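Local coordinates for solute-binding protein (Thermoactinomyces vulgaris, PDB 2ZYO) that binds maltodextrins such as maltotetraose, and cyclodextrins, probably passing them on to a membrane transporter for uptake, at residues V56-Q61 with L77-H82; L21-N26 with I49-V54; K184-F189 with L203-A208; Q276-V281 with V348-I353; S311-T316 with P329-N334. All coordinates share one frame; numbering follows the deposited sequence.

Along the chain, contact 2 closes first, contacts 1 and 3 follow, and contact 5 falls wholly between the two segments of contact 4. Contacts 1 and 2 touch, their centres 13 Å apart, where strand 20-25 lies between strands 50-55 and 77-81. Contacts 1 and 4, centres 17 Å apart, also touch and reach one mixed sheet, in which strands 77-81 and 278-287 are neighbours. Contact 4, only 6 Å from the chain's centre, packs in turn on contact 3 and brings Met350 to about 4 Å from a glucose unit, consistent with its lining the sugar site. Contacts 2 and 5 lie farther out and, like contact 1, across the centre from contact 3; contact 5 touches no other.

Contact 1: residues V56-Q61 with L77-H82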
# COMPACT_ATOMS: atom_id res chain seq x y z
N VAL A 56 8.14 -1.19 18.36
CA VAL A 56 6.83 -0.54 18.40
C VAL A 56 6.06 -0.87 17.13
O VAL A 56 6.57 -0.67 16.01
CB VAL A 56 6.92 1.01 18.55
CG1 VAL A 56 5.53 1.60 18.77
CG2 VAL A 56 7.84 1.43 19.69
N ALA A 57 4.84 -1.38 17.29
CA ALA A 57 4.00 -1.76 16.16
C ALA A 57 3.79 -0.58 15.22
O ALA A 57 3.58 0.55 15.67
CB ALA A 57 2.66 -2.28 16.65
N LEU A 58 3.86 -0.85 13.92
CA LEU A 58 3.73 0.20 12.90
C LEU A 58 2.55 1.13 13.14
O LEU A 58 2.71 2.35 13.15
CB LEU A 58 3.64 -0.43 11.50
CG LEU A 58 4.88 -0.51 10.61
CD1 LEU A 58 6.19 -0.62 11.37
CD2 LEU A 58 4.72 -1.66 9.63
N LEU A 59 1.37 0.56 13.35
CA LEU A 59 0.15 1.35 13.49
C LEU A 59 -0.06 1.94 14.89
O LEU A 59 -1.08 2.57 15.16
CB LEU A 59 -1.08 0.55 13.04
CG LEU A 59 -1.14 0.16 11.55
CD1 LEU A 59 -2.39 -0.64 11.26
CD2 LEU A 59 -1.04 1.38 10.63
N LYS A 60 0.93 1.75 15.76
CA LYS A 60 0.92 2.35 17.10
C LYS A 60 1.94 3.48 17.24
O LYS A 60 1.91 4.24 18.21
CB LYS A 60 1.17 1.29 18.17
CG LYS A 60 0.02 0.32 18.34
CD LYS A 60 0.16 -0.49 19.61
CE LYS A 60 -0.96 -1.50 19.76
NZ LYS A 60 -2.29 -0.85 19.97
N GLN A 61 2.84 3.59 16.26
CA GLN A 61 3.95 4.53 16.34
C GLN A 61 3.53 6.00 16.32
O GLN A 61 4.09 6.82 17.05
CB GLN A 61 4.98 4.26 15.24
CG GLN A 61 5.81 3.02 15.48
CD GLN A 61 7.07 2.96 14.63
OE1 GLN A 61 7.57 3.99 14.16
NE2 GLN A 61 7.58 1.76 14.42
N LEU A 77 13.92 8.33 14.41
CA LEU A 77 13.34 7.77 13.19
C LEU A 77 12.16 6.87 13.53
O LEU A 77 12.24 6.04 14.43
CB LEU A 77 14.38 7.00 12.38
CG LEU A 77 15.64 7.74 11.88
CD1 LEU A 77 16.44 6.82 10.98
CD2 LEU A 77 15.30 9.04 11.16
N VAL A 78 11.07 7.07 12.80
CA VAL A 78 9.84 6.30 12.97
C VAL A 78 9.38 5.76 11.61
O VAL A 78 9.90 6.16 10.57
CB VAL A 78 8.71 7.15 13.61
CG1 VAL A 78 9.05 7.50 15.06
CG2 VAL A 78 8.45 8.41 12.79
N THR A 79 8.42 4.85 11.63
CA THR A 79 7.94 4.21 10.41
C THR A 79 6.48 3.77 10.49
O THR A 79 6.04 3.24 11.51
CB THR A 79 8.86 3.03 9.99
OG1 THR A 79 8.40 2.45 8.76
CG2 THR A 79 8.93 1.95 11.06
N TRP A 80 5.75 4.01 9.41
CA TRP A 80 4.37 3.54 9.23
C TRP A 80 3.95 3.67 7.76
O TRP A 80 4.60 4.40 7.00
CB TRP A 80 3.38 4.28 10.15
CG TRP A 80 3.42 5.79 10.09
CD1 TRP A 80 2.91 6.59 9.11
CD2 TRP A 80 3.97 6.67 11.08
NE1 TRP A 80 3.11 7.91 9.42
CE2 TRP A 80 3.77 7.99 10.62
CE3 TRP A 80 4.62 6.47 12.30
CZ2 TRP A 80 4.19 9.11 11.34
CZ3 TRP A 80 5.04 7.58 13.02
CH2 TRP A 80 4.83 8.88 12.54
N PRO A 81 2.89 2.95 7.34
CA PRO A 81 2.37 3.11 5.98
C PRO A 81 2.06 4.57 5.65
O PRO A 81 1.54 5.31 6.49
CB PRO A 81 1.09 2.27 6.00
CG PRO A 81 1.36 1.22 7.02
CD PRO A 81 2.15 1.91 8.09
N HIS A 82 2.38 4.98 4.42
CA HIS A 82 2.37 6.39 4.01
C HIS A 82 0.99 7.04 3.98
O HIS A 82 0.89 8.27 3.96
CB HIS A 82 3.02 6.55 2.63
CG HIS A 82 2.06 6.35 1.50
ND1 HIS A 82 1.74 5.10 1.01
CD2 HIS A 82 1.34 7.24 0.77
CE1 HIS A 82 0.87 5.23 0.02
NE2 HIS A 82 0.61 6.51 -0.14
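Gln61 meets the strand at Thr79 through its side-chain amide. Gln61 OE1 accepts from Thr79 N at 2.8 Å, an almost straight bond (169°) whose donor is tilted 33° from the amide carbonyl plane. The NH2 end of the amide is taken by the loop itself: Gln61 NE2 donates to Val56 O at 3.1 Å, with that oxygen close to the amide plane of Gln61. Bonded at both ends, the amide is fixed in rotation and ties the loop to the strand. CG of Gln61 stands beside its own backbone N (chi1 -73°), and the extended chain beyond it reaches Thr79. The base of the same side chain packs too, with Gln61 CB 3.7 Å from Trp80 CE3, at the edge of the indole and near its plane.

Apolar contacts continue along the strand. Leu58 CD1 rests on Thr79 CG2 at 3.8 Å, and Leu59 CD2 lies 4.1 Å from Pro81 CD, the two side chains crossing at about a right angle. Behind them, Lys60 N bonds to Ala57 O at 2.9 Å in a turn just ahead of helix 61-71. Thr79 OG1 bonds to Gly283 O and Trp80 O to Tyr285 OH, both on strand 278-287. The contact thus sits within the beta-alpha-beta crossover from strand 50-55 through helix 61-71 to strand 77-81, which runs parallel to strand 20-25.

Contact 2: residues L21-N26 with I49-V54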
# COMPACT_ATOMS: atom_id res chain seq x y z
N LEU A 21 21.09 7.63 18.73
CA LEU A 21 19.88 7.89 17.97
C LEU A 21 18.91 6.77 18.28
O LEU A 21 19.33 5.65 18.56
CB LEU A 21 20.19 7.96 16.47
CG LEU A 21 21.07 9.14 16.02
CD1 LEU A 21 21.61 8.92 14.61
CD2 LEU A 21 20.32 10.47 16.13
N VAL A 22 17.62 7.08 18.26
CA VAL A 22 16.59 6.10 18.58
C VAL A 22 15.74 5.81 17.34
O VAL A 22 15.33 6.73 16.63
CB VAL A 22 15.70 6.56 19.77
CG1 VAL A 22 14.64 5.51 20.11
CG2 VAL A 22 16.55 6.86 21.00
N VAL A 23 15.48 4.53 17.11
CA VAL A 23 14.70 4.08 15.96
C VAL A 23 13.59 3.17 16.48
O VAL A 23 13.85 2.27 17.27
CB VAL A 23 15.59 3.29 14.96
CG1 VAL A 23 14.77 2.65 13.87
CG2 VAL A 23 16.65 4.20 14.35
N TRP A 24 12.35 3.42 16.04
CA TRP A 24 11.24 2.52 16.35
C TRP A 24 10.95 1.64 15.14
O TRP A 24 10.77 2.13 14.03
CB TRP A 24 9.97 3.29 16.73
CG TRP A 24 10.03 4.01 18.05
CD1 TRP A 24 10.97 3.87 19.03
CD2 TRP A 24 9.08 4.96 18.53
NE1 TRP A 24 10.68 4.70 20.08
CE2 TRP A 24 9.52 5.38 19.81
CE3 TRP A 24 7.91 5.52 18.01
CZ2 TRP A 24 8.83 6.32 20.57
CZ3 TRP A 24 7.22 6.46 18.77
CH2 TRP A 24 7.68 6.85 20.03
N GLU A 25 10.90 0.33 15.37
CA GLU A 25 10.64 -0.64 14.31
C GLU A 25 9.56 -1.64 14.72
O GLU A 25 9.38 -1.92 15.91
CB GLU A 25 11.94 -1.36 13.92
CG GLU A 25 11.82 -2.37 12.77
CD GLU A 25 11.31 -1.76 11.48
OE1 GLU A 25 12.13 -1.50 10.58
OE2 GLU A 25 10.08 -1.54 11.35
N ASN A 26 8.85 -2.15 13.72
CA ASN A 26 7.75 -3.11 13.89
C ASN A 26 7.98 -4.15 14.99
O ASN A 26 8.99 -4.85 14.98
CB ASN A 26 7.46 -3.81 12.56
CG ASN A 26 6.16 -4.60 12.58
OD1 ASN A 26 5.40 -4.56 13.55
ND2 ASN A 26 5.90 -5.33 11.50
N ILE A 49 28.20 5.99 17.02
CA ILE A 49 26.95 6.50 17.58
C ILE A 49 26.05 5.33 17.93
O ILE A 49 25.77 4.49 17.08
CB ILE A 49 26.23 7.44 16.57
CG1 ILE A 49 27.11 8.65 16.25
CG2 ILE A 49 24.85 7.87 17.11
CD1 ILE A 49 26.74 9.36 14.96
N GLN A 50 25.61 5.26 19.19
CA GLN A 50 24.67 4.22 19.60
C GLN A 50 23.37 4.38 18.83
O GLN A 50 22.88 5.50 18.67
CB GLN A 50 24.38 4.32 21.11
CG GLN A 50 23.44 3.23 21.63
CD GLN A 50 22.79 3.58 22.96
OE1 GLN A 50 23.26 4.44 23.70
NE2 GLN A 50 21.69 2.90 23.26
N VAL A 51 22.83 3.28 18.32
CA VAL A 51 21.49 3.31 17.74
C VAL A 51 20.61 2.30 18.46
O VAL A 51 20.81 1.08 18.34
CB VAL A 51 21.48 3.07 16.21
CG1 VAL A 51 20.06 3.15 15.68
CG2 VAL A 51 22.36 4.09 15.49
N GLU A 52 19.66 2.82 19.23
CA GLU A 52 18.72 1.98 19.96
C GLU A 52 17.49 1.71 19.10
O GLU A 52 16.79 2.63 18.70
CB GLU A 52 18.30 2.66 21.27
CG GLU A 52 17.43 1.77 22.16
CD GLU A 52 16.80 2.52 23.33
OE1 GLU A 52 16.80 3.77 23.33
OE2 GLU A 52 16.29 1.84 24.25
N VAL A 53 17.25 0.43 18.83
CA VAL A 53 16.07 0.00 18.09
C VAL A 53 15.04 -0.52 19.07
O VAL A 53 15.27 -1.53 19.74
CB VAL A 53 16.42 -1.08 17.04
CG1 VAL A 53 15.18 -1.46 16.24
CG2 VAL A 53 17.50 -0.58 16.10
N VAL A 54 13.91 0.17 19.15
CA VAL A 54 12.84 -0.14 20.09
C VAL A 54 11.66 -0.76 19.33
O VAL A 54 11.23 -0.22 18.31
CB VAL A 54 12.36 1.14 20.83
CG1 VAL A 54 11.29 0.81 21.88
CG2 VAL A 54 13.53 1.85 21.49
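The indole of Trp24 and the branched side chain of Val54 lie side by side, pointing the same way. Trp24 CD1 is 3.6 Å from Val54 CB, which approaches the five-membered ring obliquely. The Trp24 side chain also touches Gln61, Lys64, Leu65 and Asp68 of helix 61-71. The second flat group, the buried carboxylate of Glu25, is held from both ends. Its OE2 accepts from Asn26 N at 2.7 Å through the anti lone pair, while OE1 makes a salt bridge to Lys126 and a hydrogen bond with Thr36 OG1. Such partners would probably favour the charged form.

Between the strands run five backbone bonds in the staggered pattern of parallel pairing: Leu21 N to Gln50 O, Glu52 N to Leu21 O, Val23 N to Glu52 O at 2.8 Å, Val54 N to Val23 O at 2.8 Å, and Glu25 N to Val54 O. On the face bearing Leu21 and Val23, Val23 CG2 meets Val51 CG1 at 3.8 Å. On the face bearing Trp24, Val22 CG1 meets Val54 CG2 at 4.1 Å, and Glu52, whose OE1 is salt-bridged to Lys20, lies beside Val22.

The two strands are the paired parallel strands of the beta-alpha-beta unit strand 20-25, helix 30-47, strand 50-55. The connecting helix 30-47 packs on Val51 through Ala40, Phe43 and Thr44. Leu299 of helix 293-302 covers Leu21, Val23 and Val51, whereas helix 61-71 lies against the Trp24 face.

Contact 3: residues K184-F189 with L203-A208; sequences KGAAVF and LNSPEA
Leu203 lies side by side with Val188, both side chains pointing the same way. From CB, a chi1 of -68° sets Leu203 CG beside the backbone N, 4.1 Å from Val188 CA. There the chain forks: Leu203 CD1 reaches Val188 CG1 at 4.1 Å, and Leu203 CD2 comes to 3.7 Å from Ala187 O. An alanine here would probably leave a gap beside Val188, whose CG1 would lose its apolar neighbour from this segment.

The loop 184-189 leaves helix 174-183 through a Schellman motif at Gly185, whose positive phi suits glycine, and passes the start of helix 206-220, where Ser205 is the N-cap. Ser205 OG accepts from Ala208 N at 3.0 Å, bonds to Gly202 O and takes a further hydrogen bond from a water. That water accepts from Ala187 N at 2.9 Å, so it bridges the loop to the helix start.

Ala186 CB packs against the first helical turn, 3.7 Å from Ala208 N and 4.1 Å from Ala208 CB. One step back on the helix, Glu207 CG sits 3.2 Å from Lys184 O, while Lys184 NZ turns away to salt bridges with Asp271 and Glu214.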
# COMPACT_ATOMS: atom_id res chain seq x y z
N LYS A 184 -11.56 3.78 -15.78
CA LYS A 184 -12.58 4.64 -16.38
C LYS A 184 -12.20 6.12 -16.30
O LYS A 184 -12.90 6.96 -16.87
CB LYS A 184 -13.94 4.40 -15.71
CG LYS A 184 -14.32 2.93 -15.56
CD LYS A 184 -14.27 2.17 -16.88
CE LYS A 184 -14.42 0.68 -16.66
NZ LYS A 184 -14.39 -0.08 -17.94
N GLY A 185 -11.11 6.42 -15.60
CA GLY A 185 -10.63 7.79 -15.43
C GLY A 185 -11.10 8.45 -14.14
O GLY A 185 -10.95 9.66 -13.98
N ALA A 186 -11.67 7.66 -13.23
CA ALA A 186 -12.18 8.17 -11.96
C ALA A 186 -11.06 8.40 -10.95
O ALA A 186 -10.10 7.62 -10.89
CB ALA A 186 -13.22 7.23 -11.39
N ALA A 187 -11.19 9.47 -10.18
CA ALA A 187 -10.24 9.81 -9.12
C ALA A 187 -10.96 9.91 -7.78
O ALA A 187 -12.17 10.16 -7.74
CB ALA A 187 -9.52 11.11 -9.45
N VAL A 188 -10.23 9.73 -6.68
CA VAL A 188 -10.79 9.94 -5.35
C VAL A 188 -10.91 11.44 -5.08
O VAL A 188 -12.01 11.95 -4.86
CB VAL A 188 -9.95 9.27 -4.23
CG1 VAL A 188 -10.66 9.40 -2.89
CG2 VAL A 188 -9.69 7.80 -4.56
N PHE A 189 -9.77 12.14 -5.10
CA PHE A 189 -9.72 13.59 -4.99
C PHE A 189 -9.06 14.16 -6.24
O PHE A 189 -8.15 13.54 -6.79
CB PHE A 189 -8.92 14.03 -3.76
CG PHE A 189 -9.47 13.53 -2.46
CD1 PHE A 189 -10.59 14.13 -1.88
CD2 PHE A 189 -8.86 12.47 -1.79
CE1 PHE A 189 -11.09 13.67 -0.66
CE2 PHE A 189 -9.36 12.01 -0.58
CZ PHE A 189 -10.47 12.61 -0.01
N LEU A 203 -15.72 10.65 -6.76
CA LEU A 203 -16.31 9.31 -6.64
C LEU A 203 -17.80 9.21 -7.01
O LEU A 203 -18.38 8.12 -6.94
CB LEU A 203 -16.02 8.71 -5.26
CG LEU A 203 -14.55 8.35 -4.98
CD1 LEU A 203 -14.38 7.78 -3.59
CD2 LEU A 203 -13.99 7.39 -6.03
N ASN A 204 -18.41 10.32 -7.41
CA ASN A 204 -19.75 10.26 -8.02
C ASN A 204 -19.79 10.89 -9.42
O ASN A 204 -20.85 11.29 -9.91
CB ASN A 204 -20.84 10.81 -7.09
CG ASN A 204 -20.71 12.31 -6.84
OD1 ASN A 204 -19.61 12.85 -6.77
ND2 ASN A 204 -21.85 12.98 -6.70
N SER A 205 -18.63 10.93 -10.07
CA SER A 205 -18.50 11.37 -11.45
C SER A 205 -19.05 10.30 -12.39
O SER A 205 -19.21 9.15 -11.98
CB SER A 205 -17.02 11.62 -11.78
OG SER A 205 -16.30 10.40 -11.79
N PRO A 206 -19.35 10.67 -13.66
CA PRO A 206 -19.77 9.65 -14.63
C PRO A 206 -18.73 8.53 -14.75
O PRO A 206 -19.10 7.36 -14.88
CB PRO A 206 -19.87 10.43 -15.94
CG PRO A 206 -20.12 11.83 -15.53
CD PRO A 206 -19.35 12.02 -14.26
N GLU A 207 -17.45 8.90 -14.69
CA GLU A 207 -16.36 7.93 -14.70
C GLU A 207 -16.47 6.94 -13.54
O GLU A 207 -16.29 5.73 -13.73
CB GLU A 207 -15.00 8.64 -14.64
CG GLU A 207 -14.63 9.44 -15.90
CD GLU A 207 -15.21 10.85 -15.93
OE1 GLU A 207 -16.01 11.22 -15.05
OE2 GLU A 207 -14.85 11.59 -16.87
N ALA A 208 -16.79 7.45 -12.36
CA ALA A 208 -16.94 6.61 -11.17
C ALA A 208 -18.11 5.64 -11.30
O ALA A 208 -18.02 4.49 -10.88
CB ALA A 208 -17.08 7.47 -9.93
O HOH W 1 -13.59 10.96 -10.94

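Contact 4: residues Q276-V281 with V348-I353; sequences QTFIGV and VPMPSI
Phe278 and Ile279 pair with Val348 and Pro349 as two successive parallel beta bridges that add the two-residue strand 348-349 to the mixed sheet, close to the bound sugar. Three backbone bonds hold it. Val348 N donates to Thr277 O at 2.9 Å, Ile279 N to Val348 O, the donor standing 44° above that carbonyl's plane, and Met350 N to Ile279 O at 3.2 Å. Val348 O also lies in plane at the edge of the Phe278 ring.

Beyond the pairing, Met350 crosses Phe278 at about a right angle. Met350 CG sits over one face, 3.9 Å from the ring centroid in a CH-pi contact, and its SD lies obliquely at 5.1 Å from that centroid, a Met-aromatic contact. The bend at chi3 (-67°) brings Met350 CE to 3.8 Å from Gly280 CA, where a beta carbon on Gly280 would be tight against the methyl. Pro351 CD adds 3.8 Å packing on Phe278 CE1.

The side chain of Met350 is about 4 Å from a bound glucose unit. Tyr175, a residue of the sugar pocket, touches both Phe278 and Met350, and Tyr178 of the same helix 174-183 stacks on Phe278. Beside Ile279 and Pro349 lies Val110 of helix 109-114, and strand 120-136 borders Thr277 and Ile279.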
# COMPACT_ATOMS: atom_id res chain seq x y z
N GLN A 276 -4.18 0.18 -13.14
CA GLN A 276 -3.64 1.09 -12.14
C GLN A 276 -4.17 0.73 -10.77
O GLN A 276 -5.35 0.91 -10.48
CB GLN A 276 -4.01 2.54 -12.46
CG GLN A 276 -3.48 3.06 -13.77
CD GLN A 276 -3.96 4.47 -14.05
OE1 GLN A 276 -3.49 5.43 -13.42
NE2 GLN A 276 -4.89 4.61 -14.99
N THR A 277 -3.28 0.22 -9.92
CA THR A 277 -3.63 -0.16 -8.56
C THR A 277 -3.12 0.90 -7.59
O THR A 277 -2.29 1.73 -7.94
CB THR A 277 -2.99 -1.51 -8.19
OG1 THR A 277 -1.59 -1.47 -8.49
CG2 THR A 277 -3.64 -2.63 -8.98
N PHE A 278 -3.64 0.86 -6.37
CA PHE A 278 -3.04 1.62 -5.28
C PHE A 278 -1.69 0.99 -4.93
O PHE A 278 -1.53 -0.23 -4.99
CB PHE A 278 -3.92 1.58 -4.03
CG PHE A 278 -5.07 2.56 -4.05
CD1 PHE A 278 -4.89 3.88 -4.46
CD2 PHE A 278 -6.33 2.16 -3.62
CE1 PHE A 278 -5.95 4.78 -4.46
CE2 PHE A 278 -7.40 3.06 -3.61
CZ PHE A 278 -7.21 4.37 -4.03
N ILE A 279 -0.72 1.83 -4.59
CA ILE A 279 0.49 1.33 -3.95
C ILE A 279 0.59 1.88 -2.53
O ILE A 279 0.14 3.00 -2.26
CB ILE A 279 1.78 1.64 -4.77
CG1 ILE A 279 1.97 3.15 -4.96
CG2 ILE A 279 1.74 0.92 -6.12
CD1 ILE A 279 3.42 3.57 -5.15
N GLY A 280 1.13 1.07 -1.63
CA GLY A 280 1.40 1.49 -0.26
C GLY A 280 2.89 1.46 -0.04
O GLY A 280 3.56 0.49 -0.39
N VAL A 281 3.42 2.55 0.53
CA VAL A 281 4.85 2.67 0.79
C VAL A 281 5.10 2.78 2.29
O VAL A 281 4.46 3.59 2.97
CB VAL A 281 5.46 3.89 0.05
CG1 VAL A 281 6.94 4.06 0.40
CG2 VAL A 281 5.29 3.75 -1.46
N VAL A 348 -0.49 3.92 -8.38
CA VAL A 348 -0.45 5.28 -7.85
C VAL A 348 -0.57 5.24 -6.33
O VAL A 348 -1.25 4.37 -5.78
CB VAL A 348 -1.54 6.20 -8.47
CG1 VAL A 348 -1.24 6.50 -9.93
CG2 VAL A 348 -2.93 5.60 -8.30
N PRO A 349 0.09 6.19 -5.64
CA PRO A 349 0.07 6.16 -4.18
C PRO A 349 -1.33 6.36 -3.62
O PRO A 349 -2.09 7.19 -4.14
CB PRO A 349 0.97 7.34 -3.79
CG PRO A 349 1.80 7.61 -5.00
CD PRO A 349 0.90 7.31 -6.15
N MET A 350 -1.69 5.59 -2.60
CA MET A 350 -2.91 5.87 -1.85
C MET A 350 -2.85 7.31 -1.36
O MET A 350 -1.81 7.75 -0.87
CB MET A 350 -3.06 4.93 -0.66
CG MET A 350 -3.65 3.58 -1.00
SD MET A 350 -3.86 2.55 0.45
CE MET A 350 -2.15 2.24 0.87
N PRO A 351 -3.96 8.07 -1.51
CA PRO A 351 -4.01 9.43 -0.99
C PRO A 351 -3.60 9.47 0.48
O PRO A 351 -4.01 8.61 1.26
CB PRO A 351 -5.48 9.81 -1.14
CG PRO A 351 -5.93 9.01 -2.32
CD PRO A 351 -5.22 7.70 -2.19
N SER A 352 -2.77 10.45 0.84
CA SER A 352 -2.22 10.54 2.19
C SER A 352 -2.80 11.70 2.99
O SER A 352 -2.45 11.88 4.16
CB SER A 352 -0.69 10.65 2.13
OG SER A 352 -0.30 11.79 1.39
N ILE A 353 -3.69 12.48 2.38
CA ILE A 353 -4.36 13.58 3.09
C ILE A 353 -5.31 13.03 4.16
O ILE A 353 -5.86 11.94 3.99
CB ILE A 353 -5.09 14.56 2.12
CG1 ILE A 353 -6.25 13.86 1.38
CG2 ILE A 353 -4.09 15.18 1.14
CD1 ILE A 353 -7.23 14.83 0.72

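Contact 5: residues S311-T316 with P329-N334; sequences SRFKET and PMIKNN
Beside Phe313, which reaches across to Met330 and Ile331, the carbonyl Arg312 O is gripped by two donors of its own helix: Thr316 OG1 at 2.7 Å, from above the carbonyl plane, and Thr316 N at 2.8 Å. This double hold secures the last turn of helix 306-316, from which the phenyl ring projects.

Ile331 CD1 rests over the centre of one face of the Phe313 ring, 3.6 Å from the centroid and 11° off the normal, a CH-pi contact. Met330 slides past the ring in the opposite direction, with its SD 3.7 Å from Phe313 CD2 in an oblique Met-aromatic approach, and Met330 O lies 3.2 Å from Phe313 CE2. Lys314, an exposed residue, brings CE to 3.8 Å from Met330 CE, the two side chains crossing at about a right angle. Pro320 and Val337 also touch both Phe313 and Ile331.

An alanine at Phe313 would probably leave the Ile331 methyl and the Met330 sulfur without their aromatic partner and open a gap between the helices. No hydrogen bond crosses between the two segments, which are joined mainly by apolar, CH-pi and Met-aromatic contacts, so the join probably rests on close fit rather than on directed polar bonds.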
# COMPACT_ATOMS: atom_id res chain seq x y z
N SER A 311 19.58 -6.52 1.49
CA SER A 311 19.51 -7.34 2.70
C SER A 311 18.09 -7.40 3.26
O SER A 311 17.59 -8.48 3.58
CB SER A 311 20.48 -6.78 3.75
OG SER A 311 20.19 -7.28 5.05
N ARG A 312 17.43 -6.24 3.35
CA ARG A 312 16.06 -6.18 3.86
C ARG A 312 15.09 -7.02 3.03
O ARG A 312 14.27 -7.75 3.58
CB ARG A 312 15.55 -4.74 3.96
CG ARG A 312 14.30 -4.65 4.82
CD ARG A 312 13.75 -3.24 4.97
NE ARG A 312 12.64 -3.26 5.92
CZ ARG A 312 11.38 -3.54 5.61
NH1 ARG A 312 11.03 -3.83 4.36
NH2 ARG A 312 10.46 -3.55 6.56
N PHE A 313 15.20 -6.94 1.70
CA PHE A 313 14.34 -7.74 0.84
C PHE A 313 14.54 -9.24 1.07
O PHE A 313 13.57 -9.98 1.21
CB PHE A 313 14.55 -7.42 -0.64
CG PHE A 313 13.94 -8.45 -1.55
CD1 PHE A 313 12.56 -8.56 -1.69
CD2 PHE A 313 14.75 -9.35 -2.24
CE1 PHE A 313 11.99 -9.53 -2.50
CE2 PHE A 313 14.19 -10.33 -3.06
CZ PHE A 313 12.81 -10.41 -3.19
N LYS A 314 15.79 -9.67 1.12
CA LYS A 314 16.11 -11.09 1.27
C LYS A 314 15.63 -11.65 2.61
O LYS A 314 15.22 -12.81 2.68
CB LYS A 314 17.61 -11.33 1.06
CG LYS A 314 18.08 -11.07 -0.37
CD LYS A 314 19.59 -11.18 -0.50
CE LYS A 314 20.06 -10.68 -1.86
NZ LYS A 314 21.55 -10.72 -1.99
N GLU A 315 15.66 -10.83 3.65
CA GLU A 315 15.20 -11.23 4.98
C GLU A 315 13.68 -11.18 5.12
O GLU A 315 13.07 -12.12 5.63
CB GLU A 315 15.83 -10.35 6.07
CG GLU A 315 17.26 -10.71 6.45
CD GLU A 315 17.56 -10.39 7.90
OE1 GLU A 315 17.32 -11.26 8.77
OE2 GLU A 315 18.03 -9.27 8.19
N THR A 316 13.07 -10.09 4.66
CA THR A 316 11.66 -9.81 4.93
C THR A 316 10.71 -10.18 3.79
O THR A 316 9.51 -10.38 4.02
CB THR A 316 11.41 -8.31 5.25
OG1 THR A 316 11.64 -7.53 4.07
CG2 THR A 316 12.32 -7.83 6.38
N PRO A 329 17.88 -9.45 -10.59
CA PRO A 329 17.27 -10.78 -10.61
C PRO A 329 16.62 -11.23 -9.30
O PRO A 329 15.71 -12.06 -9.32
CB PRO A 329 18.44 -11.70 -10.96
CG PRO A 329 19.37 -10.84 -11.72
CD PRO A 329 19.26 -9.48 -11.10
N MET A 330 17.07 -10.68 -8.16
CA MET A 330 16.46 -11.01 -6.86
C MET A 330 14.97 -10.65 -6.82
O MET A 330 14.20 -11.26 -6.08
CB MET A 330 17.23 -10.36 -5.70
CG MET A 330 16.98 -8.87 -5.49
SD MET A 330 17.81 -8.18 -4.04
CE MET A 330 19.52 -8.16 -4.59
N ILE A 331 14.58 -9.66 -7.62
CA ILE A 331 13.19 -9.26 -7.75
C ILE A 331 12.57 -9.89 -9.01
O ILE A 331 11.52 -10.54 -8.93
CB ILE A 331 13.04 -7.71 -7.81
CG1 ILE A 331 13.58 -7.06 -6.53
CG2 ILE A 331 11.59 -7.31 -8.08
CD1 ILE A 331 12.81 -7.39 -5.25
N LYS A 332 13.23 -9.69 -10.15
CA LYS A 332 12.68 -10.06 -11.45
C LYS A 332 12.55 -11.57 -11.68
O LYS A 332 11.66 -12.01 -12.41
CB LYS A 332 13.49 -9.42 -12.58
CG LYS A 332 13.42 -7.90 -12.60
CD LYS A 332 14.14 -7.31 -13.80
CE LYS A 332 13.27 -7.30 -15.05
NZ LYS A 332 12.09 -6.39 -14.94
N ASN A 333 13.43 -12.35 -11.05
CA ASN A 333 13.42 -13.80 -11.24
C ASN A 333 12.81 -14.58 -10.07
O ASN A 333 12.93 -15.81 -10.00
CB ASN A 333 14.83 -14.31 -11.58
CG ASN A 333 15.39 -13.69 -12.85
OD1 ASN A 333 14.68 -13.03 -13.61
ND2 ASN A 333 16.68 -13.91 -13.10
N ASN A 334 12.16 -13.86 -9.16
CA ASN A 334 11.42 -14.46 -8.06
C ASN A 334 9.93 -14.57 -8.43
O ASN A 334 9.26 -13.55 -8.61
CB ASN A 334 11.60 -13.64 -6.78
CG ASN A 334 11.05 -14.34 -5.54
OD1 ASN A 334 10.01 -15.00 -5.59
ND2 ASN A 334 11.75 -14.19 -4.43